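Local coordinates for protein chitinase (Paenibacillus sp. FPU-7, PDB 5GZT) that probably hydrolyses chitin and chitodextrins at internal N-acetyl-beta-D-glucosaminide (1->4)-beta linkages, as a multidomain enzyme with two glycosyl hydrolase family 18 regions, at residues Ala1020-Asn1028 / Ala1040-Thr1051. Sequence-based numbering, arbitrary orientation.
Sequences AFYARGWVN and AGDQAKNPGTPT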
ATOM      1  N   ALA B1020      -3.423 -20.338 -34.829  1.00 24.72           N
ATOM      2  CA  ALA B1020      -4.697 -21.051 -35.035  1.00 26.33           C
ATOM      3  C   ALA B1020      -5.404 -20.393 -36.212  1.00 27.94           C
ATOM      4  O   ALA B1020      -5.663 -19.172 -36.186  1.00 29.35           O
ATOM      5  CB  ALA B1020      -5.555 -20.898 -33.825  1.00 27.33           C
ATOM      6  N   PHE B1021      -5.806 -21.189 -37.189  1.00 24.87           N
ATOM      7  CA  PHE B1021      -6.547 -20.665 -38.347  1.00 22.99           C
ATOM      8  C   PHE B1021      -8.089 -20.770 -38.144  1.00 22.27           C
ATOM      9  O   PHE B1021      -8.847 -20.954 -39.100  1.00 24.47           O
ATOM     10  CB  PHE B1021      -6.147 -21.393 -39.598  1.00 18.76           C
ATOM     11  CG  PHE B1021      -4.769 -21.055 -40.126  1.00 20.13           C
ATOM     12  CD1 PHE B1021      -3.830 -20.285 -39.417  1.00 19.77           C
ATOM     13  CD2 PHE B1021      -4.394 -21.555 -41.354  1.00 18.51           C
ATOM     14  CE1 PHE B1021      -2.567 -20.067 -39.949  1.00 18.93           C
ATOM     15  CE2 PHE B1021      -3.140 -21.291 -41.894  1.00 20.60           C
ATOM     16  CZ  PHE B1021      -2.240 -20.534 -41.189  1.00 19.03           C
ATOM     17  N   TYR B1022      -8.525 -20.714 -36.906  1.00 24.01           N
ATOM     18  CA  TYR B1022      -9.940 -20.774 -36.574  1.00 26.72           C
ATOM     19  C   TYR B1022     -10.149 -19.867 -35.399  1.00 27.16           C
ATOM     20  O   TYR B1022      -9.200 -19.580 -34.622  1.00 30.75           O
ATOM     21  CB  TYR B1022     -10.430 -22.200 -36.218  1.00 23.68           C
ATOM     22  CG  TYR B1022      -9.721 -22.834 -35.021  1.00 26.71           C
ATOM     23  CD1 TYR B1022      -8.493 -23.549 -35.179  1.00 30.20           C
ATOM     24  CD2 TYR B1022     -10.238 -22.733 -33.753  1.00 28.20           C
ATOM     25  CE1 TYR B1022      -7.821 -24.115 -34.093  1.00 28.65           C
ATOM     26  CE2 TYR B1022      -9.568 -23.298 -32.658  1.00 33.50           C
ATOM     27  CZ  TYR B1022      -8.361 -23.983 -32.839  1.00 32.74           C
ATOM     28  OH  TYR B1022      -7.763 -24.517 -31.723  1.00 38.25           O
ATOM     29  N   ALA B1023     -11.424 -19.532 -35.179  1.00 29.75           N
ATOM     30  CA  ALA B1023     -11.833 -18.675 -34.070  1.00 26.60           C
ATOM     31  C   ALA B1023     -12.561 -19.356 -32.963  1.00 26.80           C
ATOM     32  O   ALA B1023     -13.041 -20.472 -33.080  1.00 31.42           O
ATOM     33  CB  ALA B1023     -12.711 -17.568 -34.614  1.00 27.37           C
ATOM     34  N   ARG B1024     -12.658 -18.644 -31.860  1.00 25.80           N
ATOM     35  CA  ARG B1024     -13.610 -18.957 -30.776  1.00 26.31           C
ATOM     36  C   ARG B1024     -14.350 -17.677 -30.461  1.00 30.39           C
ATOM     37  O   ARG B1024     -14.022 -16.630 -30.990  1.00 35.20           O
ATOM     38  CB  ARG B1024     -12.916 -19.519 -29.546  1.00 27.89           C
ATOM     39  CG  ARG B1024     -12.330 -20.915 -29.801  1.00 29.46           C
ATOM     40  CD  ARG B1024     -11.659 -21.474 -28.548  1.00 33.53           C
ATOM     41  NE  ARG B1024     -11.081 -22.772 -28.862  1.00 33.53           N
ATOM     42  CZ  ARG B1024     -11.780 -23.909 -29.017  1.00 38.66           C
ATOM     43  NH1 ARG B1024     -13.087 -23.979 -28.772  1.00 35.15           N
ATOM     44  NH2 ARG B1024     -11.150 -25.013 -29.383  1.00 34.45           N
ATOM     45  N   GLY B1025     -15.408 -17.759 -29.677  1.00 35.56           N
ATOM     46  CA  GLY B1025     -16.290 -16.586 -29.538  1.00 35.23           C
ATOM     47  C   GLY B1025     -17.401 -16.774 -28.515  1.00 39.07           C
ATOM     48  O   GLY B1025     -17.487 -17.835 -27.912  1.00 31.61           O
ATOM     49  N   TRP B1026     -18.169 -15.699 -28.242  1.00 36.48           N
ATOM     50  CA  TRP B1026     -19.283 -15.748 -27.298  1.00 35.78           C
ATOM     51  C   TRP B1026     -20.453 -14.930 -27.866  1.00 34.80           C
ATOM     52  O   TRP B1026     -20.239 -13.981 -28.616  1.00 33.80           O
ATOM     53  CB  TRP B1026     -18.919 -15.176 -25.909  1.00 38.08           C
ATOM     54  CG  TRP B1026     -17.918 -15.907 -25.152  1.00 36.03           C
ATOM     55  CD1 TRP B1026     -18.109 -16.819 -24.139  1.00 38.65           C
ATOM     56  CD2 TRP B1026     -16.517 -15.793 -25.338  1.00 35.25           C
ATOM     57  NE1 TRP B1026     -16.877 -17.293 -23.696  1.00 36.55           N
ATOM     58  CE2 TRP B1026     -15.892 -16.680 -24.429  1.00 35.97           C
ATOM     59  CE3 TRP B1026     -15.730 -15.059 -26.229  1.00 35.87           C
ATOM     60  CZ2 TRP B1026     -14.513 -16.842 -24.380  1.00 36.89           C
ATOM     61  CZ3 TRP B1026     -14.354 -15.213 -26.175  1.00 37.05           C
ATOM     62  CH2 TRP B1026     -13.762 -16.091 -25.242  1.00 35.34           C
ATOM     63  N   VAL B1027     -21.683 -15.302 -27.467  1.00 42.18           N
ATOM     64  CA  VAL B1027     -22.917 -14.529 -27.811  1.00 40.19           C
ATOM     65  C   VAL B1027     -23.416 -13.846 -26.536  1.00 44.03           C
ATOM     66  O   VAL B1027     -22.898 -14.124 -25.425  1.00 43.61           O
ATOM     67  CB  VAL B1027     -24.017 -15.425 -28.455  1.00 40.82           C
ATOM     68  CG1 VAL B1027     -23.641 -15.792 -29.894  1.00 43.36           C
ATOM     69  CG2 VAL B1027     -24.312 -16.688 -27.652  1.00 34.53           C
ATOM     70  N   ASN B1028     -24.412 -12.943 -26.670  1.00 49.67           N
ATOM     71  CA  ASN B1028     -24.924 -12.140 -25.541  1.00 42.76           C
ATOM     72  C   ASN B1028     -23.800 -11.457 -24.806  1.00 43.14           C
ATOM     73  O   ASN B1028     -23.593 -11.655 -23.599  1.00 40.76           O
ATOM     74  CB  ASN B1028     -25.721 -12.984 -24.554  1.00 47.97           C
ATOM     75  CG  ASN B1028     -27.006 -13.559 -25.170  1.00 57.86           C
ATOM     76  OD1 ASN B1028     -27.665 -12.923 -25.993  1.00 49.96           O
ATOM     77  ND2 ASN B1028     -27.348 -14.786 -24.771  1.00 59.86           N
ATOM     78  N   ALA B1040     -20.562 -12.356 -20.215  1.00 49.56           N
ATOM     79  CA  ALA B1040     -21.499 -12.681 -21.308  1.00 48.40           C
ATOM     80  C   ALA B1040     -22.638 -13.559 -20.770  1.00 46.35           C
ATOM     81  O   ALA B1040     -22.503 -14.195 -19.724  1.00 40.78           O
ATOM     82  CB  ALA B1040     -20.810 -13.357 -22.470  1.00 45.87           C
ATOM     83  N   GLY B1041     -23.754 -13.558 -21.499  1.00 45.90           N
ATOM     84  CA  GLY B1041     -24.935 -14.302 -21.108  1.00 53.54           C
ATOM     85  C   GLY B1041     -24.990 -15.768 -21.524  1.00 55.74           C
ATOM     86  O   GLY B1041     -24.022 -16.497 -21.451  1.00 56.80           O
ATOM     87  N   ASP B1042     -26.162 -16.191 -21.946  1.00 55.24           N
ATOM     88  CA  ASP B1042     -26.421 -17.566 -22.271  1.00 51.67           C
ATOM     89  C   ASP B1042     -25.726 -17.863 -23.590  1.00 48.99           C
ATOM     90  O   ASP B1042     -25.833 -17.083 -24.555  1.00 51.40           O
ATOM     91  CB  ASP B1042     -27.940 -17.802 -22.363  1.00 52.80           C
ATOM     92  CG  ASP B1042     -28.290 -19.181 -22.830  1.00 57.58           C
ATOM     93  OD1 ASP B1042     -28.340 -20.089 -21.982  1.00 58.58           O
ATOM     94  OD2 ASP B1042     -28.501 -19.348 -24.055  1.00 62.43           O
ATOM     95  N   GLN B1043     -25.026 -18.994 -23.604  1.00 47.02           N
ATOM     96  CA  GLN B1043     -24.157 -19.375 -24.703  1.00 50.99           C
ATOM     97  C   GLN B1043     -24.747 -20.441 -25.607  1.00 59.86           C
ATOM     98  O   GLN B1043     -24.034 -20.974 -26.432  1.00 61.03           O
ATOM     99  CB  GLN B1043     -22.817 -19.892 -24.142  1.00 47.93           C
ATOM    100  CG  GLN B1043     -21.926 -18.800 -23.595  1.00 46.31           C
ATOM    101  CD  GLN B1043     -21.942 -17.596 -24.505  1.00 44.32           C
ATOM    102  OE1 GLN B1043     -21.745 -17.706 -25.713  1.00 47.90           O
ATOM    103  NE2 GLN B1043     -22.280 -16.461 -23.952  1.00 47.86           N
ATOM    104  N   ALA B1044     -26.036 -20.742 -25.496  1.00 56.25           N
ATOM    105  CA  ALA B1044     -26.617 -21.799 -26.298  1.00 55.22           C
ATOM    106  C   ALA B1044     -26.458 -21.539 -27.784  1.00 49.84           C
ATOM    107  O   ALA B1044     -26.339 -22.480 -28.574  1.00 48.41           O
ATOM    108  CB  ALA B1044     -28.093 -22.004 -25.933  1.00 59.84           C
ATOM    109  N   LYS B1045     -26.441 -20.278 -28.190  1.00 51.13           N
ATOM    110  CA  LYS B1045     -26.195 -19.965 -29.612  1.00 49.69           C
ATOM    111  C   LYS B1045     -24.683 -19.636 -29.909  1.00 47.69           C
ATOM    112  O   LYS B1045     -24.353 -19.023 -30.922  1.00 41.14           O
ATOM    113  CB  LYS B1045     -27.066 -18.806 -30.063  1.00 54.41           C
ATOM    114  CG  LYS B1045     -28.430 -18.771 -29.430  1.00 65.81           C
ATOM    115  CD  LYS B1045     -29.439 -18.059 -30.306  1.00 74.67           C
ATOM    116  CE  LYS B1045     -30.572 -17.503 -29.448  1.00 83.38           C
ATOM    117  NZ  LYS B1045     -31.724 -17.095 -30.298  1.00 91.64           N
ATOM    118  N   ASN B1046     -23.771 -20.055 -29.039  1.00 44.42           N
ATOM    119  CA  ASN B1046     -22.304 -19.795 -29.247  1.00 42.34           C
ATOM    120  C   ASN B1046     -21.835 -20.207 -30.649  1.00 36.68           C
ATOM    121  O   ASN B1046     -22.212 -21.297 -31.103  1.00 40.00           O
ATOM    122  CB  ASN B1046     -21.525 -20.565 -28.172  1.00 44.20           C
ATOM    123  CG  ASN B1046     -20.062 -20.206 -28.150  1.00 43.71           C
ATOM    124  OD1 ASN B1046     -19.324 -20.613 -29.037  1.00 35.43           O
ATOM    125  ND2 ASN B1046     -19.645 -19.421 -27.161  1.00 41.29           N
ATOM    126  N   PRO B1047     -20.998 -19.390 -31.346  1.00 39.74           N
ATOM    127  CA  PRO B1047     -20.602 -19.795 -32.752  1.00 40.07           C
ATOM    128  C   PRO B1047     -19.632 -20.968 -32.882  1.00 35.52           C
ATOM    129  O   PRO B1047     -19.344 -21.357 -33.978  1.00 40.88           O
ATOM    130  CB  PRO B1047     -19.932 -18.535 -33.315  1.00 42.85           C
ATOM    131  CG  PRO B1047     -19.323 -17.912 -32.101  1.00 41.81           C
ATOM    132  CD  PRO B1047     -20.246 -18.194 -30.919  1.00 43.22           C
ATOM    133  N   GLY B1048     -19.162 -21.521 -31.773  1.00 39.80           N
ATOM    134  CA  GLY B1048     -18.278 -22.707 -31.783  1.00 41.48           C
ATOM    135  C   GLY B1048     -16.889 -22.280 -32.286  1.00 37.12           C
ATOM    136  O   GLY B1048     -16.259 -21.376 -31.695  1.00 36.43           O
ATOM    137  N   THR B1049     -16.466 -22.892 -33.394  1.00 35.66           N
ATOM    138  CA  THR B1049     -15.136 -22.711 -33.916  1.00 34.09           C
ATOM    139  C   THR B1049     -15.171 -22.562 -35.403  1.00 36.35           C
ATOM    140  O   THR B1049     -14.565 -23.368 -36.085  1.00 36.03           O
ATOM    141  CB  THR B1049     -14.142 -23.861 -33.555  1.00 34.45           C
ATOM    142  OG1 THR B1049     -14.654 -25.117 -34.007  1.00 28.27           O
ATOM    143  CG2 THR B1049     -13.817 -23.928 -32.003  1.00 33.47           C
ATOM    144  N   PRO B1050     -15.753 -21.455 -35.909  1.00 33.28           N
ATOM    145  CA  PRO B1050     -15.525 -21.075 -37.311  1.00 33.36           C
ATOM    146  C   PRO B1050     -14.066 -20.948 -37.761  1.00 32.14           C
ATOM    147  O   PRO B1050     -13.202 -20.389 -37.091  1.00 31.16           O
ATOM    148  CB  PRO B1050     -16.167 -19.684 -37.429  1.00 32.56           C
ATOM    149  CG  PRO B1050     -16.257 -19.182 -36.051  1.00 36.66           C
ATOM    150  CD  PRO B1050     -16.333 -20.362 -35.133  1.00 35.58           C
ATOM    151  N   THR B1051     -13.819 -21.389 -38.951  1.00 29.77           N
ATOM    152  CA  THR B1051     -12.506 -21.316 -39.479  1.00 29.42           C
ATOM    153  C   THR B1051     -12.302 -19.946 -40.063  1.00 32.56           C
ATOM    154  O   THR B1051     -13.292 -19.185 -40.262  1.00 32.96           O
ATOM    155  CB  THR B1051     -12.387 -22.299 -40.621  1.00 29.29           C
ATOM    156  OG1 THR B1051     -13.352 -21.992 -41.625  1.00 30.54           O
ATOM    157  CG2 THR B1051     -12.653 -23.713 -40.129  1.00 30.07           C
TER
HETATM  158  O   HOH W   1     -16.618 -20.387 -29.221  1.00 25.47           O
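Tyr1022 and Thr1051 form a single beta bridge, and from there the loop 1040-1051 runs back antiparallel along 1020-1028, secured by a straight bond from Ala1023 N to Pro1050 O (2.7 Å, 171° at the hydrogen) and, at the far end, by Gly1041 N to Asn1028 O (2.8 Å). Between these points side chains replace the backbone ladder. Gln1043, bent at chi2 (-42°), turns its amide back onto Val1027 and grips both backbone polar atoms: Val1027 N meets a lone pair of Gln1043 OE1 in the carbonyl plane at 3.0 Å, while Gln1043 NE2 reaches Val1027 O at 2.8 Å. A leucine here would probably leave Val1027 N and O without these partners and take from Asn1046 ND2 one of its two acceptors. Asn1046 ND2 also donates to Gly1025 O (2.8 Å), tilted from the carbonyl plane, and Asn1046 OD1 accepts from Gly1048 N, closing an Asx turn. A water accepts from Gly1025 N and lies within bonding distance of Asn1046 OD1 and Gly1048 O. Farther along, Thr1049 CG2 sits over one face of the Arg1024 guanidinium, 3.3 Å from Arg1024 NH1; Arg1024 NE is salt-bridged to Asp971. With strand 1086-1089 flanking 1024-1026, this loop borders the small antiparallel sheet between barrel strands 1015-1020 and 1110-1114, consistent with the alpha+beta insertion that subfamily A chitinases of family 18 carry between the seventh and eighth barrel strands.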